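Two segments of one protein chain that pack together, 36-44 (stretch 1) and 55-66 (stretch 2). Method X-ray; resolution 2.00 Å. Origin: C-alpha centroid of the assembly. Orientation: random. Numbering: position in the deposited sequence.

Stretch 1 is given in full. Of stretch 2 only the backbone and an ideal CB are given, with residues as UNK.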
# COMPACT_ATOMS: atom_id res chain seq x y z
N MET B 36 -6.16 -7.87 7.18
CA MET B 36 -6.71 -8.83 8.13
C MET B 36 -8.21 -8.68 8.34
O MET B 36 -8.93 -9.68 8.43
CB MET B 36 -5.99 -8.73 9.47
CG MET B 36 -6.36 -9.83 10.47
SD MET B 36 -5.28 -9.85 11.90
CE MET B 36 -5.99 -11.24 12.82
N SER B 37 -8.67 -7.44 8.36
CA SER B 37 -10.07 -7.11 8.58
C SER B 37 -11.01 -7.52 7.45
O SER B 37 -12.20 -7.73 7.70
CB SER B 37 -10.23 -5.62 8.85
OG SER B 37 -9.62 -5.27 10.08
N ILE B 38 -10.50 -7.62 6.23
CA ILE B 38 -11.35 -7.98 5.10
C ILE B 38 -11.26 -9.42 4.61
O ILE B 38 -11.92 -9.77 3.63
CB ILE B 38 -11.17 -7.01 3.91
CG1 ILE B 38 -9.79 -7.18 3.28
CG2 ILE B 38 -11.38 -5.56 4.38
CD1 ILE B 38 -9.72 -6.68 1.84
N ILE B 39 -10.46 -10.24 5.27
CA ILE B 39 -10.32 -11.65 4.87
C ILE B 39 -11.67 -12.34 5.04
O ILE B 39 -12.16 -12.48 6.16
CB ILE B 39 -9.25 -12.37 5.73
CG1 ILE B 39 -7.86 -11.83 5.40
CG2 ILE B 39 -9.32 -13.88 5.50
CD1 ILE B 39 -6.79 -12.23 6.40
N PRO B 40 -12.30 -12.73 3.92
CA PRO B 40 -13.61 -13.40 3.95
C PRO B 40 -13.54 -14.74 4.66
O PRO B 40 -12.51 -15.42 4.64
CB PRO B 40 -13.92 -13.58 2.46
CG PRO B 40 -13.13 -12.48 1.79
CD PRO B 40 -11.84 -12.56 2.54
N LYS B 41 -14.64 -15.10 5.30
CA LYS B 41 -14.72 -16.36 6.03
C LYS B 41 -15.20 -17.47 5.10
O LYS B 41 -16.00 -17.24 4.19
CB LYS B 41 -15.69 -16.21 7.20
CG LYS B 41 -15.88 -17.46 8.04
CD LYS B 41 -17.01 -17.27 9.03
CE LYS B 41 -17.43 -18.59 9.66
NZ LYS B 41 -18.68 -18.45 10.45
N GLY B 42 -14.67 -18.67 5.31
CA GLY B 42 -15.07 -19.83 4.53
C GLY B 42 -14.92 -19.78 3.03
O GLY B 42 -15.83 -20.18 2.30
N MET B 43 -13.78 -19.31 2.55
CA MET B 43 -13.52 -19.25 1.12
C MET B 43 -13.03 -20.60 0.60
O MET B 43 -12.35 -21.34 1.31
CB MET B 43 -12.43 -18.23 0.79
CG MET B 43 -12.80 -16.78 0.89
SD MET B 43 -11.41 -15.78 0.32
CE MET B 43 -10.37 -15.79 1.79
N ASP B 44 -13.39 -20.91 -0.64
CA ASP B 44 -12.92 -22.12 -1.30
C ASP B 44 -11.65 -21.57 -1.94
O ASP B 44 -11.65 -21.17 -3.11
CB ASP B 44 -13.94 -22.57 -2.36
CG ASP B 44 -13.54 -23.88 -3.05
OD1 ASP B 44 -12.37 -24.32 -2.91
OD2 ASP B 44 -14.40 -24.46 -3.75
N UNK B 55 -14.58 -13.27 -5.95
CA UNK B 55 -15.63 -12.26 -5.99
C UNK B 55 -15.80 -11.83 -4.53
O UNK B 55 -16.44 -12.54 -3.75
CB UNK B 55 -16.93 -12.79 -6.60
N UNK B 56 -15.20 -10.70 -4.17
CA UNK B 56 -15.25 -10.19 -2.80
C UNK B 56 -16.67 -10.01 -2.24
O UNK B 56 -16.95 -10.44 -1.12
CB UNK B 56 -14.52 -8.85 -2.74
N UNK B 57 -17.56 -9.33 -2.99
CA UNK B 57 -18.93 -9.13 -2.51
C UNK B 57 -19.65 -10.45 -2.25
O UNK B 57 -20.36 -10.60 -1.26
CB UNK B 57 -19.72 -8.30 -3.52
N UNK B 58 -19.44 -11.43 -3.13
CA UNK B 58 -20.07 -12.74 -2.95
C UNK B 58 -19.48 -13.48 -1.76
O UNK B 58 -20.21 -14.05 -0.94
CB UNK B 58 -19.92 -13.58 -4.22
N UNK B 59 -18.15 -13.43 -1.63
CA UNK B 59 -17.45 -14.10 -0.54
C UNK B 59 -17.76 -13.59 0.87
O UNK B 59 -17.79 -14.38 1.81
CB UNK B 59 -15.94 -13.98 -0.78
N UNK B 60 -18.00 -12.29 1.01
CA UNK B 60 -18.27 -11.71 2.32
C UNK B 60 -19.66 -11.97 2.91
O UNK B 60 -19.92 -11.66 4.07
CB UNK B 60 -18.06 -10.20 2.23
N UNK B 61 -20.54 -12.58 2.11
CA UNK B 61 -21.89 -12.90 2.58
C UNK B 61 -21.76 -13.91 3.73
O UNK B 61 -22.59 -13.95 4.63
CB UNK B 61 -22.76 -13.46 1.45
N UNK B 62 -20.67 -14.68 3.69
CA UNK B 62 -20.38 -15.67 4.72
C UNK B 62 -19.67 -15.04 5.92
O UNK B 62 -19.28 -15.73 6.85
CB UNK B 62 -19.53 -16.80 4.14
N UNK B 63 -19.54 -13.71 5.89
CA UNK B 63 -18.90 -12.99 6.97
C UNK B 63 -17.39 -12.92 6.85
O UNK B 63 -16.80 -13.42 5.89
CB UNK B 63 -19.27 -13.64 8.31
N UNK B 64 -16.75 -12.28 7.84
CA UNK B 64 -15.30 -12.14 7.86
C UNK B 64 -14.66 -13.13 8.82
O UNK B 64 -15.22 -13.44 9.87
CB UNK B 64 -14.91 -10.71 8.24
N UNK B 65 -13.47 -13.62 8.46
CA UNK B 65 -12.75 -14.58 9.27
C UNK B 65 -12.34 -14.04 10.64
O UNK B 65 -12.58 -14.69 11.67
CB UNK B 65 -11.51 -15.05 8.51
N UNK B 66 -11.72 -12.87 10.65
CA UNK B 66 -11.26 -12.24 11.88
C UNK B 66 -12.10 -11.02 12.25
O UNK B 66 -12.79 -10.44 11.42
CB UNK B 66 -9.79 -11.84 11.74

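Position 55 has nothing of stretch 1 within 5.5 Å of its ideal CB. It sits right before a helix, where the first backbone NH groups lack partners. Asn, Asp, Ser or Thr would suit. It is Asn-55, and its OD1 accepts from the backbone N of position 58, 3.1 Å away, as a cap.

At position 56 CA-to-CB points sideways, and the CB touches nothing of stretch 1. A short side chain would fall short of Ile-38 and Pro-40; a long apolar one could reach them. The residue is Phe-56. Its end comes nearer: CZ lies 3.9 Å from CB of Ile-38, and CE1 is 4.0 Å from CG of Pro-40. The O of Ile-38 meets the ring at its edge, 3.3 Å from CE1 of Phe-56.

Positions 57 and 58 are out of reach, so stretch 1 sets no demand. They are Pro-57, in the first turn of the helix where proline is well tolerated, and Ala-58.

Position 59 points toward stretch 1. Its ideal CB is 3.8 Å from CB of Pro-40 and 4.5 Å from CG of Met-43. The near surface is apolar, but the backbone of 42 to 44 lies beyond. Leu, Met, Gln or Glu would all be reasonable. It is Glu-59. Its CB packs on CB of Pro-40 at 3.8 Å, and its OE1 approaches CG of Met-43 at 3.5 Å. A water links OE2 of Glu-59 (2.9 Å from the water O) to N of Asp-44 (3.0 Å from it).

Position 60 points sideways, with Pro-40 at the margin. Many residues would fit. Ile-60 puts CG2 4.2 Å from CG of Pro-40. Position 61 points away and makes no contact; it is Lys-61.

Position 62 points toward the carbonyls of Lys-41 and Gly-42. A long donor, Lys or Arg, would suit. It is Lys-62, whose NZ donates to O of Gly-42 at 2.8 Å. The same NZ forms a salt bridge with OE1 of Glu-59 at 2.9 Å, so one amine ties both stretches together.

Position 63 has phi 85° and psi -179°. A CB would jam against the preceding carbonyl O, which calls for glycine. Gly-63 offers its O to N of Lys-41 at 2.8 Å.

At position 64 the backbone bridges to Pro-40. CA-to-CB points away overall, though the CB lies 4.1 Å from O of Ser-37. A large side chain could fold back. Phe-64 does, bringing CD1 to 3.4 Å from O of Ser-37.

At position 65 the backbone N donates to O of Ile-39 at 2.9 Å, whatever the side chain. CA-to-CB points sideways, so a long polar chain could leave. Lys-65 packs its CB 3.9 Å from CG2 of Ile-39, and its end leads away.

Position 66 points toward Met-36, its ideal CB 4.0 Å from CE. A large apolar or aromatic residue would suit. Tyr-66 takes CE of Met-36 over one ring face, 3.6 Å from CG, and CD1 of Ile-39 at the edge, 3.9 Å from CE2.

Stretch 2 (55-66) NFPAEIKKGFKY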
# COMPACT_ATOMS: atom_id res chain seq x y z
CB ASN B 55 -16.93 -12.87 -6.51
CG ASN B 55 -18.01 -11.83 -6.77
OD1 ASN B 55 -18.24 -10.93 -5.96
ND2 ASN B 55 -18.68 -11.95 -7.91
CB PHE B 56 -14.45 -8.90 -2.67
CG PHE B 56 -14.33 -8.39 -1.27
CD1 PHE B 56 -13.50 -9.02 -0.35
CD2 PHE B 56 -15.06 -7.28 -0.85
CE1 PHE B 56 -13.39 -8.55 0.95
CE2 PHE B 56 -14.96 -6.81 0.45
CZ PHE B 56 -14.12 -7.44 1.35
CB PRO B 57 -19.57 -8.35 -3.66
CG PRO B 57 -18.43 -7.53 -4.17
CD PRO B 57 -17.33 -8.56 -4.23
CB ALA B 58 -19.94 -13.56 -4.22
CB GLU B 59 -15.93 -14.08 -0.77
CG GLU B 59 -15.45 -14.94 -1.93
CD GLU B 59 -15.89 -16.40 -1.83
OE1 GLU B 59 -15.90 -16.96 -0.71
OE2 GLU B 59 -16.22 -16.98 -2.88
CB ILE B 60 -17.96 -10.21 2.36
CG1 ILE B 60 -18.82 -9.44 1.35
CG2 ILE B 60 -16.47 -9.99 2.10
CD1 ILE B 60 -18.53 -7.96 1.29
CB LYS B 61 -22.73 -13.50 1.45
CG LYS B 61 -22.93 -12.55 0.27
CD LYS B 61 -23.90 -13.12 -0.75
CE LYS B 61 -24.06 -12.20 -1.96
NZ LYS B 61 -24.60 -10.86 -1.59
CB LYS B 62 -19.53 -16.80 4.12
CG LYS B 62 -20.31 -17.66 3.12
CD LYS B 62 -19.41 -18.64 2.38
CE LYS B 62 -18.46 -17.92 1.43
NZ LYS B 62 -17.65 -18.87 0.62
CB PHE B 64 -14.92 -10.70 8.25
CG PHE B 64 -15.36 -9.69 7.23
CD1 PHE B 64 -14.62 -9.49 6.07
CD2 PHE B 64 -16.53 -8.96 7.42
CE1 PHE B 64 -15.04 -8.59 5.10
CE2 PHE B 64 -16.96 -8.05 6.45
CZ PHE B 64 -16.21 -7.87 5.29
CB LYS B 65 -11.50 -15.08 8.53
CG LYS B 65 -10.65 -16.02 9.37
CD LYS B 65 -10.11 -17.18 8.55
CE LYS B 65 -9.58 -18.27 9.47
NZ LYS B 65 -9.28 -19.54 8.76
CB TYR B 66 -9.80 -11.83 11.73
CG TYR B 66 -8.86 -12.96 11.37
CD1 TYR B 66 -8.53 -13.94 12.30
CD2 TYR B 66 -8.28 -13.03 10.10
CE1 TYR B 66 -7.64 -14.97 11.99
CE2 TYR B 66 -7.39 -14.05 9.78
CZ TYR B 66 -7.07 -15.02 10.72
OH TYR B 66 -6.20 -16.03 10.41
O HOH W 1 -11.41 -11.09 8.39
O HOH W 2 -13.17 -8.11 10.31
O HOH W 3 -15.60 -19.74 -2.23
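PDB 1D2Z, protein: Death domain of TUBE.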